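Cell wall surface anchor family protein (Streptococcus pneumoniae, PDB 4OQ1) serves as the ancillary pilin that probably attaches the pneumococcal pilus to the cell wall. Local coordinates at residues A[147-152]-A[213-218]; A[153-158]-A[166-171]; A[197-202]-A[221-226]; A[238-241]-A[245-248]. The protein carries 3 engineered substitutions. All coordinates share one frame; numbering follows the deposited sequence.

Interaction 1. Residues A[147-152]-A[213-218]; sequences MTTKVK and LPLGNY
The backbones of 147-152 and 213-218 approach most closely at Thr-149 and Leu-213, whose CA atoms are 5.8 Å apart, and the link between them runs from side chain to main chain. Thr-149 OG1 donates to Leu-213 O at 2.5 Å, a separation so short that its exact value is doubtful. A chi1 of 54° sets this hydroxyl between the threonine's own backbone N and carbonyl carbon, from where it meets the carbonyl of the turn. The methyl branch of Thr-149 serves the apolar side: its CG2 lies 3.9 Å from Leu-215 CD2. Two residues on, within strand 150-157, Val-151 CG1 packs against Leu-213 CD1 at 3.8 Å, the two side chains crossing at a slant. The same CD1 sits above the centre of the Tyr-218 ring, while Tyr-218 OH reaches back to Pro-214 O at 2.7 Å from 36° above the carbonyl plane, tying the turn to the strand that follows it. Leu-240 of strand 235-240 also touches Thr-149, Leu-213 and Tyr-218. Residues 212-215 carry the chain from strand 207-211 in one sheet to strand 216-224 in the other, so the contact closes one end of a two-sheet beta sandwich of the CnaB, prealbumin-like kind.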
# COMPACT_ATOMS: atom_id res chain seq x y z
N MET A 147 -15.74 -12.92 -6.84
CA MET A 147 -15.44 -11.79 -7.73
C MET A 147 -15.09 -10.56 -6.89
O MET A 147 -15.72 -10.34 -5.86
CB MET A 147 -16.62 -11.49 -8.65
CG MET A 147 -16.69 -12.39 -9.88
SD MET A 147 -15.15 -12.41 -10.82
CE MET A 147 -15.28 -10.86 -11.71
N THR A 148 -14.11 -9.77 -7.32
CA THR A 148 -13.70 -8.70 -6.48
C THR A 148 -13.39 -7.56 -7.44
O THR A 148 -13.15 -7.84 -8.65
CB THR A 148 -12.47 -9.19 -5.73
OG1 THR A 148 -12.32 -8.42 -4.55
CG2 THR A 148 -11.16 -9.16 -6.62
N THR A 149 -13.35 -6.36 -6.93
CA THR A 149 -12.74 -5.23 -7.68
C THR A 149 -11.26 -5.42 -7.82
O THR A 149 -10.66 -6.16 -7.05
CB THR A 149 -12.96 -3.89 -6.99
OG1 THR A 149 -12.51 -3.97 -5.64
CG2 THR A 149 -14.37 -3.53 -7.04
N LYS A 150 -10.67 -4.84 -8.88
CA LYS A 150 -9.26 -5.04 -9.18
C LYS A 150 -8.76 -3.77 -9.84
O LYS A 150 -9.38 -3.25 -10.81
CB LYS A 150 -9.00 -6.19 -10.18
CG LYS A 150 -9.92 -7.36 -10.04
CD LYS A 150 -9.80 -8.28 -11.24
CE LYS A 150 -10.94 -9.28 -11.28
NZ LYS A 150 -12.32 -8.79 -11.08
N VAL A 151 -7.62 -3.31 -9.36
CA VAL A 151 -6.94 -2.12 -9.97
C VAL A 151 -5.46 -2.33 -10.01
O VAL A 151 -4.87 -2.91 -9.10
CB VAL A 151 -7.37 -0.78 -9.35
CG1 VAL A 151 -7.30 -0.82 -7.89
CG2 VAL A 151 -6.51 0.37 -9.92
N LYS A 152 -4.88 -1.93 -11.16
CA LYS A 152 -3.51 -2.13 -11.46
C LYS A 152 -2.91 -0.78 -11.80
O LYS A 152 -3.41 -0.03 -12.68
CB LYS A 152 -3.28 -3.18 -12.59
CG LYS A 152 -1.84 -3.41 -12.85
CD LYS A 152 -1.48 -4.24 -14.06
CE LYS A 152 -2.22 -5.58 -14.10
NZ LYS A 152 -1.94 -6.36 -15.34
N LEU A 213 -11.20 -3.52 -3.12
CA LEU A 213 -11.65 -2.23 -2.78
C LEU A 213 -13.18 -2.10 -2.98
O LEU A 213 -13.68 -2.54 -3.99
CB LEU A 213 -10.97 -1.19 -3.70
CG LEU A 213 -9.46 -0.97 -3.42
CD1 LEU A 213 -8.91 -0.06 -4.50
CD2 LEU A 213 -9.12 -0.46 -2.01
N PRO A 214 -13.90 -1.45 -2.05
CA PRO A 214 -15.29 -1.14 -2.34
C PRO A 214 -15.40 -0.32 -3.61
O PRO A 214 -14.43 0.35 -4.00
CB PRO A 214 -15.74 -0.30 -1.14
CG PRO A 214 -14.76 -0.51 -0.07
CD PRO A 214 -13.56 -1.16 -0.65
N LEU A 215 -16.53 -0.43 -4.30
CA LEU A 215 -16.87 0.50 -5.35
C LEU A 215 -16.73 1.96 -4.88
O LEU A 215 -17.07 2.29 -3.77
CB LEU A 215 -18.27 0.23 -5.86
CG LEU A 215 -18.54 -1.19 -6.41
CD1 LEU A 215 -20.00 -1.30 -6.77
CD2 LEU A 215 -17.67 -1.51 -7.59
N GLY A 216 -16.16 2.82 -5.74
CA GLY A 216 -16.02 4.18 -5.40
C GLY A 216 -14.83 4.85 -6.10
O GLY A 216 -14.24 4.29 -7.05
N ASN A 217 -14.49 6.03 -5.56
CA ASN A 217 -13.46 6.91 -6.13
C ASN A 217 -12.24 6.87 -5.23
O ASN A 217 -12.35 6.91 -3.99
CB ASN A 217 -13.95 8.33 -6.21
CG ASN A 217 -15.07 8.48 -7.22
OD1 ASN A 217 -14.88 8.16 -8.36
ND2 ASN A 217 -16.25 8.91 -6.76
N TYR A 218 -11.09 6.68 -5.90
CA TYR A 218 -9.81 6.51 -5.18
C TYR A 218 -8.74 7.41 -5.83
O TYR A 218 -8.89 7.84 -6.95
CB TYR A 218 -9.32 5.02 -5.17
CG TYR A 218 -10.25 4.14 -4.39
CD1 TYR A 218 -11.31 3.52 -5.03
CD2 TYR A 218 -10.12 4.01 -3.01
CE1 TYR A 218 -12.20 2.75 -4.33
CE2 TYR A 218 -11.04 3.27 -2.26
CZ TYR A 218 -12.08 2.61 -2.94
OH TYR A 218 -12.96 1.80 -2.22

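Interaction 2. Residues A[153-158]-A[166-171]; sequences LIKVDQ and VGFKLV
This is buried face-to-face packing between two sheets: Leu-153 and Lys-155 of strand 150-157 point inward onto Val-166, just before strand 167-174, and Phe-168 within it, with no hydrogen bond between the segments. Leu-153 places its CD1 methyl squarely over one face of the Phe-168 ring, 4.0 Å from the centroid and 8° off the normal, a well-centred CH-pi contact. With CG anti to the backbone N (chi1 -177°), the leucine branch stands over that face. Lys-155 comes from another direction, its CD lying at the edge of the same ring, 4.0 Å from Phe-168 CZ. The lysine chain, bent at chi2 and chi4, crosses Val-166 at about a right angle, with CG 4.0 Å from Val-166 CG2 and CE near the other valine methyl. Valine methyls and the phenyl edge thus pack against the methylenes. The chain end is covalently spoken for: Lys-155 NZ is joined to CG of Asn-252 in strand 246-254, and also makes a weak bond to Val-156 O at 3.3 Å. Glu-222 touches Lys-155, Val-166 and Phe-168. A Lys-Asn isopeptide bond beside a glutamate in an apolar core is the hallmark of CnaB domains, where the glutamate is thought to promote bond formation.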
# COMPACT_ATOMS: atom_id res chain seq x y z
N LEU A 153 -1.89 -0.41 -11.05
CA LEU A 153 -1.10 0.79 -11.32
C LEU A 153 0.19 0.40 -12.02
O LEU A 153 0.91 -0.51 -11.56
CB LEU A 153 -0.86 1.62 -10.04
CG LEU A 153 -0.11 2.96 -10.18
CD1 LEU A 153 -0.48 3.89 -9.01
CD2 LEU A 153 1.34 2.62 -10.22
N ILE A 154 0.46 1.08 -13.13
CA ILE A 154 1.68 0.89 -13.91
C ILE A 154 2.50 2.18 -13.85
O ILE A 154 2.05 3.22 -14.28
CB ILE A 154 1.44 0.54 -15.39
CG1 ILE A 154 0.66 -0.77 -15.50
CG2 ILE A 154 2.81 0.35 -16.02
CD1 ILE A 154 0.38 -1.21 -16.92
N LYS A 155 3.70 2.05 -13.30
CA LYS A 155 4.64 3.14 -13.14
C LYS A 155 5.77 3.04 -14.14
O LYS A 155 6.50 2.11 -14.17
CB LYS A 155 5.19 3.15 -11.72
CG LYS A 155 5.96 4.39 -11.35
CD LYS A 155 5.21 5.69 -11.54
CE LYS A 155 6.03 6.91 -11.14
NZ LYS A 155 6.93 7.50 -12.16
N VAL A 156 5.90 4.07 -14.93
CA VAL A 156 6.91 4.17 -15.96
C VAL A 156 7.69 5.50 -15.96
O VAL A 156 7.26 6.54 -15.35
CB VAL A 156 6.31 3.96 -17.37
CG1 VAL A 156 5.78 2.54 -17.59
CG2 VAL A 156 5.27 5.01 -17.74
N ASP A 157 8.78 5.50 -16.70
CA ASP A 157 9.41 6.74 -17.12
C ASP A 157 8.88 7.18 -18.45
O ASP A 157 7.94 6.59 -18.98
CB ASP A 157 10.97 6.65 -17.06
CG ASP A 157 11.58 5.84 -18.18
OD1 ASP A 157 10.83 5.40 -19.05
OD2 ASP A 157 12.79 5.58 -18.12
N GLN A 158 9.42 8.23 -19.01
CA GLN A 158 8.86 8.86 -20.25
C GLN A 158 9.12 7.95 -21.44
O GLN A 158 8.43 8.08 -22.42
CB GLN A 158 9.51 10.26 -20.53
CG GLN A 158 11.02 10.24 -20.79
CD GLN A 158 11.84 10.40 -19.54
OE1 GLN A 158 11.54 9.80 -18.50
NE2 GLN A 158 12.89 11.27 -19.60
N VAL A 166 8.90 2.50 -6.47
CA VAL A 166 8.24 3.82 -6.22
C VAL A 166 7.08 3.61 -5.21
O VAL A 166 6.20 2.70 -5.35
CB VAL A 166 7.71 4.34 -7.55
CG1 VAL A 166 7.00 5.66 -7.36
CG2 VAL A 166 8.80 4.58 -8.55
N GLY A 167 7.01 4.45 -4.18
CA GLY A 167 5.99 4.34 -3.11
C GLY A 167 4.77 5.23 -3.32
O GLY A 167 4.98 6.40 -3.73
N PHE A 168 3.57 4.62 -3.13
CA PHE A 168 2.27 5.35 -3.24
C PHE A 168 1.47 5.12 -1.96
O PHE A 168 1.63 4.13 -1.26
CB PHE A 168 1.48 4.84 -4.43
CG PHE A 168 2.01 5.28 -5.75
CD1 PHE A 168 2.95 4.61 -6.38
CD2 PHE A 168 1.48 6.37 -6.40
CE1 PHE A 168 3.40 5.00 -7.65
CE2 PHE A 168 1.94 6.82 -7.64
CZ PHE A 168 2.89 6.11 -8.28
N LYS A 169 0.66 6.11 -1.57
CA LYS A 169 -0.41 5.81 -0.63
C LYS A 169 -1.71 5.90 -1.36
O LYS A 169 -1.90 6.61 -2.38
CB LYS A 169 -0.40 6.79 0.57
CG LYS A 169 0.76 6.57 1.52
CD LYS A 169 0.68 7.54 2.70
CE LYS A 169 1.92 7.66 3.57
NZ LYS A 169 2.40 6.37 4.16
N LEU A 170 -2.64 5.06 -0.91
CA LEU A 170 -3.97 4.97 -1.45
C LEU A 170 -4.99 5.61 -0.49
O LEU A 170 -5.08 5.25 0.63
CB LEU A 170 -4.28 3.54 -1.59
CG LEU A 170 -5.65 3.15 -2.09
CD1 LEU A 170 -5.81 3.67 -3.51
CD2 LEU A 170 -5.76 1.60 -2.07
N VAL A 171 -5.75 6.56 -0.99
CA VAL A 171 -6.77 7.24 -0.28
C VAL A 171 -8.10 7.20 -1.09
O VAL A 171 -8.10 7.07 -2.31
CB VAL A 171 -6.43 8.72 -0.03
CG1 VAL A 171 -5.10 8.82 0.69
CG2 VAL A 171 -6.47 9.54 -1.33

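Interaction 3. Residues A[197-202]-A[221-226]; sequences GRTLYT and KEVEPL
Polar contacts between Tyr-201, Thr-199 and Glu-224 dominate this surface contact. Tyr-201 OH donates to Glu-224 OE1 at 2.8 Å, arriving on the syn side of the carboxylate but 25° out of its plane. The carboxylate lies at the ring edge, its carbon close to the ring plane, and the two planes are turned 82° from each other. One water adds a second link: it stands 2.8 Å from Thr-199 OG1 and donates to Glu-224 OE1 at a doubtfully short 2.5 Å. The phenol bond, perhaps aided by the water, may stabilise the carboxylate's negative charge. Thr-199 OG1 also accepts a hydrogen bond from Lys-169 NZ, so a cation lies near the same network. The apolar share is small. Thr-199 and Val-223 meet tip to tip, CG2 to CG2 at 4.0 Å; with OG1 at a chi1 of -60°, the threonine methyl is anti to the backbone N and faces Val-223 CG2, also passing Glu-224 OE1. Val-223 and Glu-224 form a classic beta bulge opposite Gly-167. In the sheet, strand 200-201 pairs through Leu-200 with Phe-168, and strand 216-224 through Lys-221 with Lys-169, so both flank strand 167-174 and the contact reaches across its beginning.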
# COMPACT_ATOMS: atom_id res chain seq x y z
N GLY A 197 -1.82 2.73 7.56
CA GLY A 197 -0.62 3.52 7.45
C GLY A 197 0.39 3.14 6.38
O GLY A 197 1.54 3.53 6.53
N ARG A 198 0.02 2.42 5.33
CA ARG A 198 1.06 1.73 4.58
C ARG A 198 1.39 2.47 3.26
O ARG A 198 0.52 3.07 2.61
CB ARG A 198 0.71 0.27 4.29
CG ARG A 198 0.47 -0.57 5.53
CD ARG A 198 -0.07 -1.94 5.22
NE ARG A 198 0.85 -2.68 4.34
CZ ARG A 198 0.55 -3.82 3.69
NH1 ARG A 198 -0.65 -4.39 3.80
NH2 ARG A 198 1.45 -4.37 2.90
N THR A 199 2.67 2.43 2.91
CA THR A 199 3.11 2.82 1.61
C THR A 199 3.14 1.60 0.78
O THR A 199 3.64 0.55 1.21
CB THR A 199 4.47 3.51 1.67
OG1 THR A 199 4.30 4.67 2.51
CG2 THR A 199 4.90 3.99 0.34
N LEU A 200 2.61 1.73 -0.43
CA LEU A 200 2.56 0.61 -1.42
C LEU A 200 3.69 0.84 -2.41
O LEU A 200 3.83 1.92 -2.94
CB LEU A 200 1.20 0.71 -2.17
CG LEU A 200 -0.19 0.63 -1.53
CD1 LEU A 200 -0.58 1.79 -0.63
CD2 LEU A 200 -1.32 0.52 -2.52
N TYR A 201 4.47 -0.20 -2.80
CA TYR A 201 5.60 -0.01 -3.64
C TYR A 201 5.47 -0.82 -4.92
O TYR A 201 5.12 -1.99 -4.86
CB TYR A 201 6.95 -0.52 -2.92
CG TYR A 201 7.32 0.35 -1.74
CD1 TYR A 201 6.86 0.03 -0.50
CD2 TYR A 201 8.03 1.52 -1.91
CE1 TYR A 201 7.12 0.84 0.60
CE2 TYR A 201 8.28 2.39 -0.84
CZ TYR A 201 7.91 2.03 0.42
OH TYR A 201 8.11 2.88 1.51
N THR A 202 5.81 -0.20 -6.01
CA THR A 202 5.91 -0.85 -7.35
C THR A 202 6.82 -2.02 -7.31
O THR A 202 7.92 -1.87 -6.74
CB THR A 202 6.20 0.10 -8.52
OG1 THR A 202 7.50 0.80 -8.47
CG2 THR A 202 5.03 1.14 -8.63
N LYS A 221 -1.40 8.44 -4.40
CA LYS A 221 -0.52 9.56 -4.21
C LYS A 221 0.90 9.16 -4.15
O LYS A 221 1.26 8.28 -3.39
CB LYS A 221 -0.85 10.31 -2.90
CG LYS A 221 -2.31 10.53 -2.66
CD LYS A 221 -2.50 11.24 -1.33
CE LYS A 221 -1.97 12.65 -1.27
NZ LYS A 221 -2.84 13.49 -2.13
N GLU A 222 1.73 9.79 -4.99
CA GLU A 222 3.14 9.35 -5.11
C GLU A 222 4.04 9.95 -4.01
O GLU A 222 4.83 10.87 -4.26
CB GLU A 222 3.70 9.69 -6.49
CG GLU A 222 5.05 9.10 -6.73
CD GLU A 222 5.49 9.15 -8.20
OE1 GLU A 222 4.69 9.51 -9.06
OE2 GLU A 222 6.69 8.90 -8.43
N VAL A 223 3.94 9.40 -2.82
CA VAL A 223 4.60 9.92 -1.65
C VAL A 223 6.07 9.64 -1.62
O VAL A 223 6.79 10.39 -0.99
CB VAL A 223 3.94 9.41 -0.32
CG1 VAL A 223 2.57 10.03 -0.21
CG2 VAL A 223 3.97 7.87 -0.24
N GLU A 224 6.53 8.57 -2.31
CA GLU A 224 7.92 8.21 -2.34
C GLU A 224 8.48 7.91 -3.77
O GLU A 224 8.73 6.77 -4.10
CB GLU A 224 8.14 7.03 -1.45
CG GLU A 224 9.47 6.99 -0.76
CD GLU A 224 9.52 5.78 0.17
OE1 GLU A 224 8.51 5.53 0.85
OE2 GLU A 224 10.57 5.07 0.22
N PRO A 225 8.76 8.98 -4.55
CA PRO A 225 9.43 8.86 -5.87
C PRO A 225 10.81 8.28 -5.73
O PRO A 225 11.42 8.33 -4.68
CB PRO A 225 9.48 10.28 -6.40
CG PRO A 225 9.17 11.16 -5.29
CD PRO A 225 8.47 10.38 -4.22
N LEU A 226 11.24 7.62 -6.78
CA LEU A 226 12.52 7.03 -6.87
C LEU A 226 13.43 8.17 -7.27
O LEU A 226 13.06 9.01 -8.17
CB LEU A 226 12.46 6.00 -8.01
CG LEU A 226 13.62 5.09 -8.19
CD1 LEU A 226 13.84 4.31 -6.92
CD2 LEU A 226 13.34 4.15 -9.31
O HOH W 1 6.62 6.29 2.36

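Interaction 4. Residues A[238-241]-A[245-248]; sequences VQLV and LVTI
A beta-arch underlies this contact: strands 235-240 and 246-254 follow one another through a short loop but belong to different sheets, and they face each other through side chains. Between 238-240 and 246-248 the axes approach to 8.3 Å and run antiparallel at 176°, with Val-238 set against Ile-248 and Leu-240 against Val-246. Val-246 packs with both branches. Its CG1, anti to the backbone N at a chi1 of -177°, slides past Val-238 CG2 at 3.5 Å, the tightest approach here; its CG2 meets Leu-240 CD2 at 3.8 Å, where the two side chains slant across one another, and also lies near Gln-239 O. Val-238 CG2 turns its other flank to Ile-248 CG2 at 4.0 Å, those two side chains crossing at about a right angle. Main-chain bonding is directed outward from the pair: Val-238 and Leu-240 bond to Tyr-218 and Gly-216, whereas Val-246 and Ile-248 bond to strand 150-157. Gln-239, pointing away from the arch, gives its NE2 to Asn-217 OD1. With the contacts between side chains all apolar and no hydrogen bond between the segments, cohesion across the arch rests on close van der Waals fit and the hydrophobic effect.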
# COMPACT_ATOMS: atom_id res chain seq x y z
N VAL A 238 -8.75 7.19 -9.71
CA VAL A 238 -9.22 5.95 -10.35
C VAL A 238 -10.61 5.71 -9.76
O VAL A 238 -10.88 6.10 -8.63
CB VAL A 238 -8.27 4.75 -10.14
CG1 VAL A 238 -8.29 4.30 -8.75
CG2 VAL A 238 -8.74 3.59 -11.00
N GLN A 239 -11.51 5.21 -10.61
CA GLN A 239 -12.92 4.99 -10.25
C GLN A 239 -13.24 3.53 -10.51
O GLN A 239 -12.97 2.98 -11.61
CB GLN A 239 -13.85 5.88 -11.04
CG GLN A 239 -15.34 5.73 -10.61
CD GLN A 239 -16.30 6.64 -11.41
OE1 GLN A 239 -16.58 6.42 -12.59
NE2 GLN A 239 -16.74 7.68 -10.77
N LEU A 240 -13.76 2.90 -9.47
CA LEU A 240 -14.15 1.47 -9.53
C LEU A 240 -15.67 1.45 -9.52
O LEU A 240 -16.26 1.89 -8.56
CB LEU A 240 -13.60 0.68 -8.36
CG LEU A 240 -12.11 0.84 -8.31
CD1 LEU A 240 -11.62 -0.02 -7.17
CD2 LEU A 240 -11.50 0.35 -9.64
N VAL A 241 -16.28 1.13 -10.68
CA VAL A 241 -17.76 1.13 -10.77
C VAL A 241 -18.28 -0.31 -10.83
O VAL A 241 -19.49 -0.51 -10.79
CB VAL A 241 -18.32 1.90 -11.98
CG1 VAL A 241 -17.81 3.34 -12.01
CG2 VAL A 241 -17.96 1.19 -13.27
N LEU A 245 -11.21 -5.24 -14.28
CA LEU A 245 -9.86 -4.59 -14.09
C LEU A 245 -9.84 -3.19 -14.64
O LEU A 245 -10.23 -2.94 -15.79
CB LEU A 245 -8.80 -5.42 -14.72
CG LEU A 245 -7.37 -4.84 -14.70
CD1 LEU A 245 -6.81 -4.83 -13.29
CD2 LEU A 245 -6.48 -5.62 -15.64
N VAL A 246 -9.42 -2.24 -13.79
CA VAL A 246 -9.03 -0.88 -14.18
C VAL A 246 -7.49 -0.72 -14.07
O VAL A 246 -6.90 -1.07 -13.07
CB VAL A 246 -9.72 0.12 -13.30
CG1 VAL A 246 -9.36 1.49 -13.79
CG2 VAL A 246 -11.22 -0.06 -13.38
N THR A 247 -6.84 -0.35 -15.17
CA THR A 247 -5.40 -0.09 -15.25
C THR A 247 -5.14 1.41 -15.43
O THR A 247 -5.80 2.03 -16.27
CB THR A 247 -4.83 -0.91 -16.41
OG1 THR A 247 -5.05 -2.30 -16.11
CG2 THR A 247 -3.37 -0.71 -16.58
N ILE A 248 -4.27 2.01 -14.57
CA ILE A 248 -3.89 3.37 -14.69
C ILE A 248 -2.34 3.36 -14.81
O ILE A 248 -1.63 2.47 -14.23
CB ILE A 248 -4.27 4.30 -13.47
CG1 ILE A 248 -3.89 3.66 -12.18
CG2 ILE A 248 -5.74 4.62 -13.42
CD1 ILE A 248 -3.87 4.67 -11.04

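All four contacts belong to the middle, CnaB-type domain. Interactions 1, 2 and 4 join its two sheets, whereas interaction 3 lies within one of them. Interactions 1 and 4 are neighbours, their centres 7 Å apart, and pack together where Leu-215 CD2 lies 3.5 Å from Val-241 C. Interaction 2 lies about 16 Å from the centre of interaction 1 along the same strand 150-157, and Leu-153 CD1 meets Ile-248 CD1 of interaction 4. Interactions 2 and 3 converge at the isopeptide site: Glu-222, from 221-226, brings OE2 to 3.4 Å from Lys-155 CE. Interactions 3 and 4, 18 Å between centres, do not touch.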